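Local coordinates for protein NADH dehydrogenase, putative (Plasmodium falciparum, PDB 5JWC) that probably oxidises NADH with its bound FAD and passes the electrons to ubiquinone, as a membrane-associated type II NADH dehydrogenase of the malaria parasite, at residues A[40-45]-A[495-500]; A[66-71]-A[79-84]; A[427-432]-A[456-461]. All coordinates share one frame; numbering follows the deposited sequence.

In the fold
Interaction 2 touches the FAD directly, interaction 3 does so through Ala427, and interaction 1 packs on both. Interaction 2 holds the ribityl chain through Thr66 and lies along the isoalloxazine ring through Pro67. The centres of interactions 1 and 2 are about 13 Å apart. The two are joined where Ser498 OG meets Glu84 OE1 at 2.7 Å, probably as a hydrogen bond, and both touch the second subunit. The centres of interactions 1 and 3 are about 14 Å apart. Asn42 OD1 and Tyr432 OH approach to 3.2 Å there, and one Triton fragment touches both contacts. Interactions 2 and 3, nearest atoms about 7 Å apart, are both nested in the loop closed by interaction 1.

Interaction 1: residues A[40-45]-A[495-500]; sequences GFNFLL and LLLSWK. With TRT (fragment of triton X-100), chain T; TRT (fragment of triton X-100), chain J.
Leu497 meets Phe41, Asn42 and Leu45 with the end of its side chain. Its CD1 methyl carries most of the contact. This methyl comes to the edge of the Phe41 ring, near the ring plane, with Leu497 CD1 3.9 Å from Phe41 CE2. The two side chains run past each other in opposite directions. Phe41 turns CG away from its backbone N (chi1 -174°), and this sends the ring toward Leu497. One face of that ring is covered by Leu45 from the next turn, whose CG stands 4.1 Å above the centre of the Phe41 ring. Leu45 also reaches Leu497 itself, CD1 to CD1, at 4.3 Å. Asn42 crosses the leucine at about a right angle. Its OD1 lies 4.0 Å from Leu497 CD1, a packing contact, and probably shares a hydrogen bond with Tyr432 OH. Its ND2 is hydrogen-bonded to Trp38 O.

Helix 38-46 follows the glycine-rich turn of the Rossmann-type FAD-binding fold. Segment 495-500 links helix 484-495 to helix 499-515 in the C-terminal part. Ser498 is the N-cap of the second helix, and its OG bonds Ser501 N. Triton fragments touch segment 495-500 at separate places. Leu495 CD1 lies 3.3 Å from O18 of one of them. Trp499 CE3 approaches C12 of another to 3.4 Å, with the ring oblique to it. Trp499 also packs on Tyr515 of the second subunit.

No hydrogen bond crosses between the segments. With the Asn42 amide at its border, the join between helix 38-46 and the C-terminal region is apolar and non-directional.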
loop_
_atom_site.group_PDB
_atom_site.type_symbol
_atom_site.label_atom_id
_atom_site.label_comp_id
_atom_site.label_asym_id
_atom_site.label_seq_id
_atom_site.Cartn_x
_atom_site.Cartn_y
_atom_site.Cartn_z
ATOM N N GLY A 40 -24.659 2.456 0.877
ATOM C CA GLY A 40 -24.531 3.601 -0.009
ATOM C C GLY A 40 -24.074 3.221 -1.400
ATOM O O GLY A 40 -24.688 3.629 -2.386
ATOM N N PHE A 41 -23.003 2.435 -1.481
ATOM C CA PHE A 41 -22.439 2.018 -2.765
ATOM C C PHE A 41 -23.400 1.129 -3.548
ATOM O O PHE A 41 -23.570 1.309 -4.764
ATOM C CB PHE A 41 -21.084 1.297 -2.552
ATOM C CG PHE A 41 -20.350 0.941 -3.833
ATOM C CD1 PHE A 41 -20.058 1.900 -4.777
ATOM C CD2 PHE A 41 -19.960 -0.363 -4.082
ATOM C CE1 PHE A 41 -19.372 1.564 -5.960
ATOM C CE2 PHE A 41 -19.268 -0.710 -5.256
ATOM C CZ PHE A 41 -18.975 0.266 -6.192
ATOM N N ASN A 42 -24.038 0.158 -2.900
ATOM C CA ASN A 42 -24.948 -0.667 -3.689
ATOM C C ASN A 42 -26.191 0.117 -4.124
ATOM O O ASN A 42 -26.772 -0.175 -5.154
ATOM C CB ASN A 42 -25.335 -1.944 -2.946
ATOM C CG ASN A 42 -24.215 -2.961 -2.962
ATOM O OD1 ASN A 42 -23.994 -3.628 -3.956
ATOM N ND2 ASN A 42 -23.470 -3.033 -1.880
ATOM N N PHE A 43 -26.578 1.127 -3.366
ATOM C CA PHE A 43 -27.673 1.982 -3.822
ATOM C C PHE A 43 -27.241 2.692 -5.118
ATOM O O PHE A 43 -27.990 2.748 -6.107
ATOM C CB PHE A 43 -28.041 2.995 -2.739
ATOM C CG PHE A 43 -29.279 3.814 -3.059
ATOM C CD1 PHE A 43 -30.515 3.466 -2.523
ATOM C CD2 PHE A 43 -29.196 4.939 -3.872
ATOM C CE1 PHE A 43 -31.672 4.234 -2.793
ATOM C CE2 PHE A 43 -30.333 5.707 -4.163
ATOM C CZ PHE A 43 -31.574 5.351 -3.619
ATOM N N LEU A 44 -26.028 3.240 -5.092
ATOM C CA LEU A 44 -25.441 3.906 -6.248
ATOM C C LEU A 44 -25.370 2.969 -7.456
ATOM O O LEU A 44 -25.652 3.377 -8.582
ATOM C CB LEU A 44 -24.032 4.432 -5.904
ATOM C CG LEU A 44 -23.321 5.285 -6.964
ATOM C CD1 LEU A 44 -23.884 6.718 -6.934
ATOM C CD2 LEU A 44 -21.783 5.285 -6.785
ATOM N N LEU A 45 -24.981 1.720 -7.234
ATOM C CA LEU A 45 -24.849 0.788 -8.333
ATOM C C LEU A 45 -26.174 0.565 -9.053
ATOM O O LEU A 45 -26.169 0.218 -10.220
ATOM C CB LEU A 45 -24.290 -0.569 -7.882
ATOM C CG LEU A 45 -22.802 -0.582 -7.502
ATOM C CD1 LEU A 45 -22.346 -1.993 -7.075
ATOM C CD2 LEU A 45 -21.869 0.061 -8.539
ATOM N N LEU A 495 -19.489 -12.822 -5.122
ATOM C CA LEU A 495 -19.950 -11.685 -4.325
ATOM C C LEU A 495 -19.181 -10.388 -4.632
ATOM O O LEU A 495 -19.703 -9.287 -4.422
ATOM C CB LEU A 495 -19.875 -12.013 -2.828
ATOM C CG LEU A 495 -20.749 -13.218 -2.422
ATOM C CD1 LEU A 495 -20.634 -13.505 -0.927
ATOM C CD2 LEU A 495 -22.220 -12.987 -2.817
ATOM N N LEU A 496 -17.962 -10.507 -5.157
ATOM C CA LEU A 496 -17.193 -9.319 -5.519
ATOM C C LEU A 496 -17.963 -8.479 -6.568
ATOM O O LEU A 496 -18.691 -9.025 -7.379
ATOM C CB LEU A 496 -15.808 -9.733 -6.025
ATOM C CG LEU A 496 -14.868 -10.266 -4.945
ATOM C CD1 LEU A 496 -13.602 -10.847 -5.582
ATOM C CD2 LEU A 496 -14.518 -9.160 -3.911
ATOM N N LEU A 497 -17.815 -7.157 -6.527
ATOM C CA LEU A 497 -18.714 -6.270 -7.289
ATOM C C LEU A 497 -18.160 -5.766 -8.625
ATOM O O LEU A 497 -18.785 -4.919 -9.274
ATOM C CB LEU A 497 -19.101 -5.079 -6.419
ATOM C CG LEU A 497 -19.861 -5.549 -5.169
ATOM C CD1 LEU A 497 -20.105 -4.388 -4.251
ATOM C CD2 LEU A 497 -21.199 -6.187 -5.578
ATOM N N SER A 498 -16.996 -6.269 -9.040
ATOM C CA SER A 498 -16.453 -5.910 -10.350
ATOM C C SER A 498 -15.538 -7.008 -10.867
ATOM O O SER A 498 -15.002 -7.796 -10.083
ATOM C CB SER A 498 -15.684 -4.591 -10.290
ATOM O OG SER A 498 -14.480 -4.760 -9.571
ATOM N N TRP A 499 -15.352 -7.046 -12.182
ATOM C CA TRP A 499 -14.402 -7.972 -12.791
ATOM C C TRP A 499 -12.961 -7.659 -12.395
ATOM O O TRP A 499 -12.154 -8.569 -12.268
ATOM C CB TRP A 499 -14.557 -7.956 -14.316
ATOM C CG TRP A 499 -15.851 -8.571 -14.742
ATOM C CD1 TRP A 499 -16.951 -7.924 -15.243
ATOM C CD2 TRP A 499 -16.209 -9.955 -14.645
ATOM N NE1 TRP A 499 -17.956 -8.829 -15.486
ATOM C CE2 TRP A 499 -17.523 -10.084 -15.132
ATOM C CE3 TRP A 499 -15.532 -11.102 -14.217
ATOM C CZ2 TRP A 499 -18.179 -11.309 -15.191
ATOM C CZ3 TRP A 499 -16.184 -12.319 -14.277
ATOM C CH2 TRP A 499 -17.497 -12.412 -14.757
ATOM N N LYS A 500 -12.637 -6.381 -12.209
ATOM C CA LYS A 500 -11.322 -5.985 -11.708
ATOM C C LYS A 500 -11.006 -6.709 -10.382
ATOM O O LYS A 500 -9.946 -7.305 -10.218
ATOM C CB LYS A 500 -11.261 -4.453 -11.511
ATOM C CG LYS A 500 -9.913 -3.910 -11.002
ATOM C CD LYS A 500 -9.835 -3.879 -9.466
ATOM C CE LYS A 500 -10.922 -2.979 -8.857
ATOM N NZ LYS A 500 -10.953 -3.085 -7.356
HETATM O O21 TRT T . -14.550 -5.184 -17.616
HETATM C C20 TRT T . -13.566 -4.815 -18.564
HETATM C C19 TRT T . -12.985 -6.057 -19.253
HETATM O O18 TRT T . -12.286 -6.910 -18.296
HETATM C C17 TRT T . -13.118 -7.884 -17.683
HETATM C C16 TRT T . -12.367 -9.252 -17.576
HETATM O O15 TRT T . -13.305 -10.154 -16.916
HETATM C C12 TRT T . -12.728 -11.258 -16.201
HETATM C C13 TRT T . -11.750 -11.030 -15.194
HETATM C C14 TRT T . -11.210 -12.112 -14.497
HETATM C C11 TRT T . -13.161 -12.552 -16.495
HETATM C C10 TRT T . -12.614 -13.640 -15.795
HETATM C C9 TRT T . -11.664 -13.410 -14.781
HETATM C C6 TRT T . -11.047 -14.615 -14.086
HETATM C C8 TRT T . -10.604 -14.314 -12.643
HETATM C C7 TRT T . -11.989 -15.819 -14.082
HETATM C C5 TRT T . -9.971 -14.829 -15.220
HETATM C C1 TRT T . -8.398 -14.938 -15.115
HETATM C C2 TRT T . -7.661 -14.084 -14.075
HETATM C C4 TRT T . -8.117 -16.428 -14.918
HETATM C C3 TRT T . -7.862 -14.485 -16.468
HETATM C C25 TRT J . -24.179 -10.106 -0.917
HETATM O O24 TRT J . -22.944 -9.780 -0.354
HETATM C C23 TRT J . -23.060 -9.662 1.063
HETATM C C22 TRT J . -21.819 -10.198 1.699
HETATM O O21 TRT J . -21.977 -11.622 1.949
HETATM C C20 TRT J . -20.756 -12.208 2.368
HETATM C C19 TRT J . -21.012 -13.571 2.998
HETATM O O18 TRT J . -21.513 -14.560 2.065
HETATM C C17 TRT J . -22.066 -15.683 2.737
HETATM C C16 TRT J . -22.606 -16.699 1.687
HETATM O O15 TRT J . -23.926 -16.321 1.196
HETATM C C12 TRT J . -23.966 -16.721 -0.181
HETATM C C13 TRT J . -23.664 -18.075 -0.487
HETATM C C14 TRT J . -23.649 -18.498 -1.824
HETATM C C11 TRT J . -24.230 -15.801 -1.194
HETATM C C10 TRT J . -24.220 -16.226 -2.542
HETATM C C9 TRT J . -23.932 -17.575 -2.856
HETATM C C6 TRT J . -23.913 -18.032 -4.320
HETATM C C8 TRT J . -25.333 -18.431 -4.795
HETATM C C7 TRT J . -23.463 -16.830 -5.152
HETATM C C5 TRT J . -22.752 -19.107 -4.480
HETATM C C1 TRT J . -22.966 -20.652 -4.810
HETATM C C2 TRT J . -23.948 -21.376 -3.866
HETATM C C4 TRT J . -23.309 -20.852 -6.294
HETATM C C3 TRT J . -21.626 -21.338 -4.602
#

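Interaction 2: residues A[66-71]-A[79-84]; sequences TPLLPC and VNVCTE. With FAD (flavin-adenine dinucleotide), chain C.
Leu68 packs on Val81 and Cys82, and the residues before it in the chain face the flavin. Thr66 comes first. Its OG1 is 2.6 Å from FAD O2', a hydrogen bond in which either oxygen may be the donor. OG1 stands between the backbone N and the carbonyl carbon (chi1 51°), which turns it to the ribityl chain, and it also bonds Trp38 NE1. Pro67 follows beside the isoalloxazine ring, where Pro67 CA lies 3.5 Å from FAD N5. Its ring atoms pack near the carbonyl end of the flavin, with Pro67 CB 3.6 Å from FAD O4.

Leu68 then turns toward the second segment. Its CB touches Cys82 SG at 3.9 Å. Its CD1 meets Val81 CG1 at 3.9 Å, the two side chains crossing at about a right angle. Val81 CG1 lies opposite the backbone N (chi1 -177°), and Val81 in turn packs on helix 499-515. The two segments belong to one excursion of the FAD-binding domain. It leaves strand 62-64 and returns by strand 83-85, antiparallel to it. The return turn is fixed by Val79 O, which accepts Cys82 N and Thr83 OG1 from opposite faces of its plane. The hydroxyl bond from Thr83 OG1 to Val79 O is 2.9 Å long.

Leu69 lies alongside the flavin's dimethyl edge, its CB and CD1 each 4.1 Å from FAD C7M. Pro70 and Cys71, in helix 69-74, pack against helix 198-218.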
loop_
_atom_site.group_PDB
_atom_site.type_symbol
_atom_site.label_atom_id
_atom_site.label_comp_id
_atom_site.label_asym_id
_atom_site.label_seq_id
_atom_site.Cartn_x
_atom_site.Cartn_y
_atom_site.Cartn_z
ATOM N N THR A 66 -15.757 -5.349 3.147
ATOM C CA THR A 66 -15.398 -5.700 4.529
ATOM C C THR A 66 -15.195 -7.195 4.853
ATOM O O THR A 66 -14.340 -7.520 5.675
ATOM C CB THR A 66 -16.449 -5.146 5.519
ATOM O OG1 THR A 66 -17.758 -5.526 5.092
ATOM C CG2 THR A 66 -16.387 -3.617 5.556
ATOM N N PRO A 67 -15.980 -8.110 4.238
ATOM C CA PRO A 67 -15.741 -9.505 4.650
ATOM C C PRO A 67 -14.316 -10.036 4.421
ATOM O O PRO A 67 -13.950 -11.040 5.036
ATOM C CB PRO A 67 -16.718 -10.300 3.780
ATOM C CG PRO A 67 -17.816 -9.345 3.477
ATOM C CD PRO A 67 -17.127 -8.002 3.314
ATOM N N LEU A 68 -13.539 -9.386 3.557
ATOM C CA LEU A 68 -12.204 -9.884 3.220
ATOM C C LEU A 68 -11.088 -9.181 3.980
ATOM O O LEU A 68 -9.897 -9.483 3.786
ATOM C CB LEU A 68 -11.976 -9.768 1.713
ATOM C CG LEU A 68 -12.906 -10.701 0.931
ATOM C CD1 LEU A 68 -12.718 -10.553 -0.553
ATOM C CD2 LEU A 68 -12.650 -12.191 1.352
ATOM N N LEU A 69 -11.472 -8.273 4.869
ATOM C CA LEU A 69 -10.508 -7.515 5.678
ATOM C C LEU A 69 -9.536 -8.406 6.510
ATOM O O LEU A 69 -8.347 -8.093 6.613
ATOM C CB LEU A 69 -11.274 -6.572 6.599
ATOM C CG LEU A 69 -11.689 -5.239 5.941
ATOM C CD1 LEU A 69 -12.436 -4.365 6.916
ATOM C CD2 LEU A 69 -10.492 -4.466 5.377
ATOM N N PRO A 70 -10.026 -9.523 7.094
ATOM C CA PRO A 70 -9.069 -10.392 7.808
ATOM C C PRO A 70 -7.962 -10.914 6.902
ATOM O O PRO A 70 -6.827 -11.056 7.366
ATOM C CB PRO A 70 -9.951 -11.542 8.305
ATOM C CG PRO A 70 -11.302 -10.881 8.524
ATOM C CD PRO A 70 -11.421 -9.951 7.334
ATOM N N CYS A 71 -8.281 -11.175 5.635
ATOM C CA CYS A 71 -7.271 -11.634 4.665
ATOM C C CYS A 71 -6.178 -10.607 4.425
ATOM O O CYS A 71 -5.049 -10.942 4.090
ATOM C CB CYS A 71 -7.929 -11.975 3.342
ATOM S SG CYS A 71 -8.968 -13.428 3.430
ATOM N N VAL A 79 -5.130 -5.083 -1.305
ATOM C CA VAL A 79 -6.100 -4.016 -1.262
ATOM C C VAL A 79 -6.938 -3.945 -2.540
ATOM O O VAL A 79 -8.102 -3.561 -2.485
ATOM C CB VAL A 79 -5.404 -2.669 -0.984
ATOM C CG1 VAL A 79 -6.367 -1.489 -1.151
ATOM C CG2 VAL A 79 -4.871 -2.679 0.430
ATOM N N ASN A 80 -6.370 -4.316 -3.685
ATOM C CA ASN A 80 -7.156 -4.269 -4.931
ATOM C C ASN A 80 -8.350 -5.231 -4.944
ATOM O O ASN A 80 -9.325 -5.012 -5.684
ATOM C CB ASN A 80 -6.255 -4.534 -6.148
ATOM C CG ASN A 80 -5.264 -3.392 -6.393
ATOM O OD1 ASN A 80 -4.052 -3.582 -6.340
ATOM N ND2 ASN A 80 -5.792 -2.193 -6.626
ATOM N N VAL A 81 -8.274 -6.302 -4.154
ATOM C CA VAL A 81 -9.395 -7.236 -4.033
ATOM C C VAL A 81 -10.480 -6.643 -3.158
ATOM O O VAL A 81 -11.662 -6.896 -3.379
ATOM C CB VAL A 81 -8.979 -8.612 -3.417
ATOM C CG1 VAL A 81 -10.175 -9.583 -3.383
ATOM C CG2 VAL A 81 -7.853 -9.226 -4.197
ATOM N N CYS A 82 -10.079 -5.817 -2.196
ATOM C CA CYS A 82 -10.973 -5.391 -1.119
ATOM C C CYS A 82 -11.593 -4.000 -1.274
ATOM O O CYS A 82 -12.290 -3.533 -0.365
ATOM C CB CYS A 82 -10.217 -5.406 0.212
ATOM S SG CYS A 82 -9.533 -6.961 0.689
ATOM N N THR A 83 -11.316 -3.318 -2.382
ATOM C CA THR A 83 -11.841 -1.961 -2.569
ATOM C C THR A 83 -12.426 -1.753 -3.956
ATOM O O THR A 83 -12.120 -2.492 -4.901
ATOM C CB THR A 83 -10.754 -0.877 -2.367
ATOM O OG1 THR A 83 -9.612 -1.226 -3.145
ATOM C CG2 THR A 83 -10.317 -0.754 -0.908
ATOM N N GLU A 84 -13.283 -0.744 -4.057
ATOM C CA GLU A 84 -13.728 -0.215 -5.348
ATOM C C GLU A 84 -13.703 1.306 -5.264
ATOM O O GLU A 84 -14.207 1.880 -4.299
ATOM C CB GLU A 84 -15.151 -0.669 -5.703
ATOM C CG GLU A 84 -15.393 -2.165 -5.677
ATOM C CD GLU A 84 -14.761 -2.885 -6.860
ATOM O OE1 GLU A 84 -14.922 -4.120 -6.973
ATOM O OE2 GLU A 84 -14.105 -2.216 -7.678
HETATM P PA FAD C . -20.465 0.742 5.968
HETATM O O1A FAD C . -19.467 0.698 7.089
HETATM O O2A FAD C . -20.292 -0.339 4.961
HETATM O O5B FAD C . -20.433 2.181 5.248
HETATM C C5B FAD C . -20.609 3.379 5.969
HETATM C C4B FAD C . -20.111 4.497 5.068
HETATM O O4B FAD C . -20.497 5.743 5.614
HETATM C C3B FAD C . -18.583 4.500 4.968
HETATM O O3B FAD C . -18.221 4.794 3.636
HETATM C C2B FAD C . -18.179 5.676 5.829
HETATM O O2B FAD C . -16.981 6.252 5.361
HETATM C C1B FAD C . -19.373 6.594 5.592
HETATM N N9A FAD C . -19.583 7.625 6.611
HETATM C C8A FAD C . -19.364 7.538 7.965
HETATM N N7A FAD C . -19.716 8.728 8.515
HETATM C C5A FAD C . -20.153 9.554 7.540
HETATM C C6A FAD C . -20.621 10.859 7.567
HETATM N N6A FAD C . -20.773 11.494 8.729
HETATM N N1A FAD C . -21.015 11.451 6.389
HETATM C C2A FAD C . -20.938 10.751 5.198
HETATM N N3A FAD C . -20.467 9.452 5.179
HETATM C C4A FAD C . -20.075 8.872 6.336
HETATM N N1 FAD C . -21.313 -8.644 6.965
HETATM C C2 FAD C . -21.760 -9.778 6.342
HETATM O O2 FAD C . -22.929 -9.843 5.979
HETATM N N3 FAD C . -20.906 -10.842 6.103
HETATM C C4 FAD C . -19.588 -10.793 6.474
HETATM O O4 FAD C . -18.848 -11.757 6.236
HETATM C C4X FAD C . -19.118 -9.642 7.096
HETATM N N5 FAD C . -17.801 -9.544 7.488
HETATM C C5X FAD C . -17.355 -8.381 8.106
HETATM C C6 FAD C . -16.029 -8.269 8.481
HETATM C C7 FAD C . -15.555 -7.121 9.104
HETATM C C7M FAD C . -14.100 -7.051 9.505
HETATM C C8 FAD C . -16.418 -6.059 9.341
HETATM C C8M FAD C . -15.929 -4.810 10.013
HETATM C C9 FAD C . -17.757 -6.167 8.960
HETATM C C9A FAD C . -18.226 -7.321 8.338
HETATM N N10 FAD C . -19.550 -7.433 7.950
HETATM C C10 FAD C . -19.988 -8.574 7.332
HETATM C "C1'" FAD C . -20.537 -6.338 8.230
HETATM C "C2'" FAD C . -20.663 -5.280 7.166
HETATM O "O2'" FAD C . -19.401 -4.721 6.931
HETATM C "C3'" FAD C . -21.557 -4.186 7.722
HETATM O "O3'" FAD C . -22.783 -4.718 8.170
HETATM C "C4'" FAD C . -21.774 -3.192 6.594
HETATM O "O4'" FAD C . -20.565 -2.491 6.453
HETATM C "C5'" FAD C . -22.917 -2.226 6.865
HETATM O "O5'" FAD C . -23.061 -1.416 5.717
HETATM P P FAD C . -23.294 0.169 5.885
HETATM O O1P FAD C . -23.517 0.781 4.520
HETATM O O2P FAD C . -24.431 0.339 6.853
HETATM O O3P FAD C . -21.947 0.710 6.607
#

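Interaction 3: residues A[427-432]-A[456-461]; sequences AKQEAY and KWKGSL. With TRT (fragment of triton X-100), chain J.
Two hydrogen bonds tie the side-chain amide of Gln429 to the backbone of Lys456. Lys456 N donates to Gln429 OE1 at 2.7 Å, with a nearly straight N-H...O angle of 169°. Gln429 NE2 donates in return to Lys456 O at 2.8 Å. Each donor lies in the plane of the accepting carbonyl, on a lone pair. Lys456 O is also in the amide plane of Gln429, 5° out of it. The pair of bonds fixes the rotation of the amide and settles which end is OE1 and which NE2, with both polar atoms used on one residue. The glutamine gets there with its chain extended beyond CG (chi2 178°).

This joins helix 424-440 to the connection that leads into strand 460-465, the first strand of a three-stranded antiparallel sheet in the C-terminal region. Ala427, two residues earlier on the helix, touches FAD.

Packing is lighter. Lys458 comes from the opposite direction to Gln429, and its bent chain places NZ 3.6 Å from Gln429 NE2, a contact and not a bond.

The remaining contacts are with a Triton fragment, which lies along both segments. Lys428 reaches it with an extended chain, Lys428 CD lying 3.4 Å from its C25. Gly459 O stands 3.4 Å from C17 of the same fragment and also accepts a hydrogen bond from Gln425 NE2. Further along, Leu461 CD1 touches the fragment's C16 at 4.0 Å.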
loop_
_atom_site.group_PDB
_atom_site.type_symbol
_atom_site.label_atom_id
_atom_site.label_comp_id
_atom_site.label_asym_id
_atom_site.label_seq_id
_atom_site.Cartn_x
_atom_site.Cartn_y
_atom_site.Cartn_z
ATOM N N ALA A 427 -27.494 -4.859 4.322
ATOM C CA ALA A 427 -27.295 -3.530 3.737
ATOM C C ALA A 427 -27.426 -3.587 2.214
ATOM O O ALA A 427 -28.027 -2.708 1.596
ATOM C CB ALA A 427 -25.928 -2.939 4.150
ATOM N N LYS A 428 -26.878 -4.631 1.609
ATOM C CA LYS A 428 -26.970 -4.776 0.161
ATOM C C LYS A 428 -28.407 -5.019 -0.296
ATOM O O LYS A 428 -28.875 -4.417 -1.274
ATOM C CB LYS A 428 -26.069 -5.912 -0.320
ATOM C CG LYS A 428 -26.055 -6.014 -1.833
ATOM C CD LYS A 428 -25.185 -7.163 -2.303
ATOM C CE LYS A 428 -25.006 -7.149 -3.823
ATOM N NZ LYS A 428 -24.202 -8.330 -4.279
ATOM N N GLN A 429 -29.120 -5.895 0.400
ATOM C CA GLN A 429 -30.510 -6.154 0.008
ATOM C C GLN A 429 -31.399 -4.915 0.199
ATOM O O GLN A 429 -32.305 -4.675 -0.605
ATOM C CB GLN A 429 -31.089 -7.343 0.790
ATOM C CG GLN A 429 -30.435 -8.676 0.474
ATOM C CD GLN A 429 -30.992 -9.820 1.302
ATOM O OE1 GLN A 429 -32.174 -9.845 1.635
ATOM N NE2 GLN A 429 -30.136 -10.781 1.631
ATOM N N GLU A 430 -31.156 -4.147 1.259
ATOM C CA GLU A 430 -31.926 -2.923 1.513
ATOM C C GLU A 430 -31.658 -1.893 0.423
ATOM O O GLU A 430 -32.566 -1.145 -0.001
ATOM C CB GLU A 430 -31.586 -2.316 2.880
ATOM C CG GLU A 430 -32.125 -3.081 4.087
ATOM C CD GLU A 430 -31.397 -2.726 5.384
ATOM O OE1 GLU A 430 -30.772 -1.642 5.448
ATOM O OE2 GLU A 430 -31.439 -3.533 6.349
ATOM N N ALA A 431 -30.395 -1.816 0.010
ATOM C CA ALA A 431 -29.997 -0.899 -1.045
ATOM C C ALA A 431 -30.677 -1.251 -2.357
ATOM O O ALA A 431 -31.093 -0.356 -3.089
ATOM C CB ALA A 431 -28.453 -0.889 -1.223
ATOM N N TYR A 432 -30.743 -2.541 -2.687
ATOM C CA TYR A 432 -31.362 -2.941 -3.935
ATOM C C TYR A 432 -32.881 -2.725 -3.869
ATOM O O TYR A 432 -33.491 -2.282 -4.850
ATOM C CB TYR A 432 -31.009 -4.385 -4.299
ATOM C CG TYR A 432 -29.589 -4.487 -4.849
ATOM C CD1 TYR A 432 -28.914 -3.338 -5.269
ATOM C CD2 TYR A 432 -28.934 -5.714 -4.976
ATOM C CE1 TYR A 432 -27.623 -3.397 -5.779
ATOM C CE2 TYR A 432 -27.640 -5.785 -5.496
ATOM C CZ TYR A 432 -26.990 -4.615 -5.895
ATOM O OH TYR A 432 -25.700 -4.644 -6.410
ATOM N N LYS A 456 -33.713 -11.582 3.062
ATOM C CA LYS A 456 -33.568 -13.014 2.873
ATOM C C LYS A 456 -32.205 -13.496 3.372
ATOM O O LYS A 456 -31.150 -13.036 2.918
ATOM C CB LYS A 456 -33.760 -13.378 1.402
ATOM C CG LYS A 456 -33.443 -14.843 1.093
ATOM C CD LYS A 456 -33.946 -15.277 -0.284
ATOM C CE LYS A 456 -33.473 -16.694 -0.639
ATOM N NZ LYS A 456 -34.534 -17.721 -0.408
ATOM N N TRP A 457 -32.224 -14.429 4.312
ATOM C CA TRP A 457 -30.965 -14.946 4.829
ATOM C C TRP A 457 -30.321 -15.908 3.824
ATOM O O TRP A 457 -30.958 -16.845 3.347
ATOM C CB TRP A 457 -31.174 -15.642 6.168
ATOM C CG TRP A 457 -29.886 -16.170 6.729
ATOM C CD1 TRP A 457 -28.755 -15.451 7.014
ATOM C CD2 TRP A 457 -29.607 -17.524 7.072
ATOM N NE1 TRP A 457 -27.776 -16.290 7.506
ATOM C CE2 TRP A 457 -28.280 -17.567 7.562
ATOM C CE3 TRP A 457 -30.343 -18.707 7.020
ATOM C CZ2 TRP A 457 -27.680 -18.749 7.993
ATOM C CZ3 TRP A 457 -29.748 -19.884 7.442
ATOM C CH2 TRP A 457 -28.431 -19.898 7.926
ATOM N N LYS A 458 -29.057 -15.670 3.502
ATOM C CA LYS A 458 -28.380 -16.481 2.489
ATOM C C LYS A 458 -27.314 -17.387 3.105
ATOM O O LYS A 458 -26.705 -18.193 2.420
ATOM C CB LYS A 458 -27.736 -15.584 1.434
ATOM C CG LYS A 458 -28.653 -14.485 0.877
ATOM C CD LYS A 458 -29.523 -15.011 -0.245
ATOM C CE LYS A 458 -30.363 -13.900 -0.873
ATOM N NZ LYS A 458 -29.518 -12.763 -1.362
ATOM N N GLY A 459 -27.072 -17.234 4.396
ATOM C CA GLY A 459 -26.053 -18.027 5.052
ATOM C C GLY A 459 -24.792 -17.256 5.402
ATOM O O GLY A 459 -24.616 -16.098 5.011
ATOM N N SER A 460 -23.918 -17.907 6.161
ATOM C CA SER A 460 -22.673 -17.310 6.613
ATOM C C SER A 460 -21.517 -18.265 6.396
ATOM O O SER A 460 -21.702 -19.489 6.416
ATOM C CB SER A 460 -22.751 -16.942 8.089
ATOM O OG SER A 460 -23.917 -16.186 8.366
ATOM N N LEU A 461 -20.329 -17.686 6.234
ATOM C CA LEU A 461 -19.111 -18.408 5.933
ATOM C C LEU A 461 -18.009 -17.904 6.841
ATOM O O LEU A 461 -17.939 -16.707 7.118
ATOM C CB LEU A 461 -18.676 -18.158 4.478
ATOM C CG LEU A 461 -18.729 -19.300 3.491
ATOM C CD1 LEU A 461 -20.224 -19.494 3.237
ATOM C CD2 LEU A 461 -18.032 -18.927 2.204
HETATM C C25 TRT J . -24.179 -10.106 -0.917
HETATM O O24 TRT J . -22.944 -9.780 -0.354
HETATM C C23 TRT J . -23.060 -9.662 1.063
HETATM C C22 TRT J . -21.819 -10.198 1.699
HETATM O O21 TRT J . -21.977 -11.622 1.949
HETATM C C20 TRT J . -20.756 -12.208 2.368
HETATM C C19 TRT J . -21.012 -13.571 2.998
HETATM O O18 TRT J . -21.513 -14.560 2.065
HETATM C C17 TRT J . -22.066 -15.683 2.737
HETATM C C16 TRT J . -22.606 -16.699 1.687
HETATM O O15 TRT J . -23.926 -16.321 1.196
HETATM C C12 TRT J . -23.966 -16.721 -0.181
HETATM C C13 TRT J . -23.664 -18.075 -0.487
HETATM C C14 TRT J . -23.649 -18.498 -1.824
HETATM C C11 TRT J . -24.230 -15.801 -1.194
HETATM C C10 TRT J . -24.220 -16.226 -2.542
HETATM C C9 TRT J . -23.932 -17.575 -2.856
HETATM C C6 TRT J . -23.913 -18.032 -4.320
HETATM C C8 TRT J . -25.333 -18.431 -4.795
HETATM C C7 TRT J . -23.463 -16.830 -5.152
HETATM C C5 TRT J . -22.752 -19.107 -4.480
HETATM C C1 TRT J . -22.966 -20.652 -4.810
HETATM C C2 TRT J . -23.948 -21.376 -3.866
HETATM C C4 TRT J . -23.309 -20.852 -6.294
HETATM C C3 TRT J . -21.626 -21.338 -4.602
#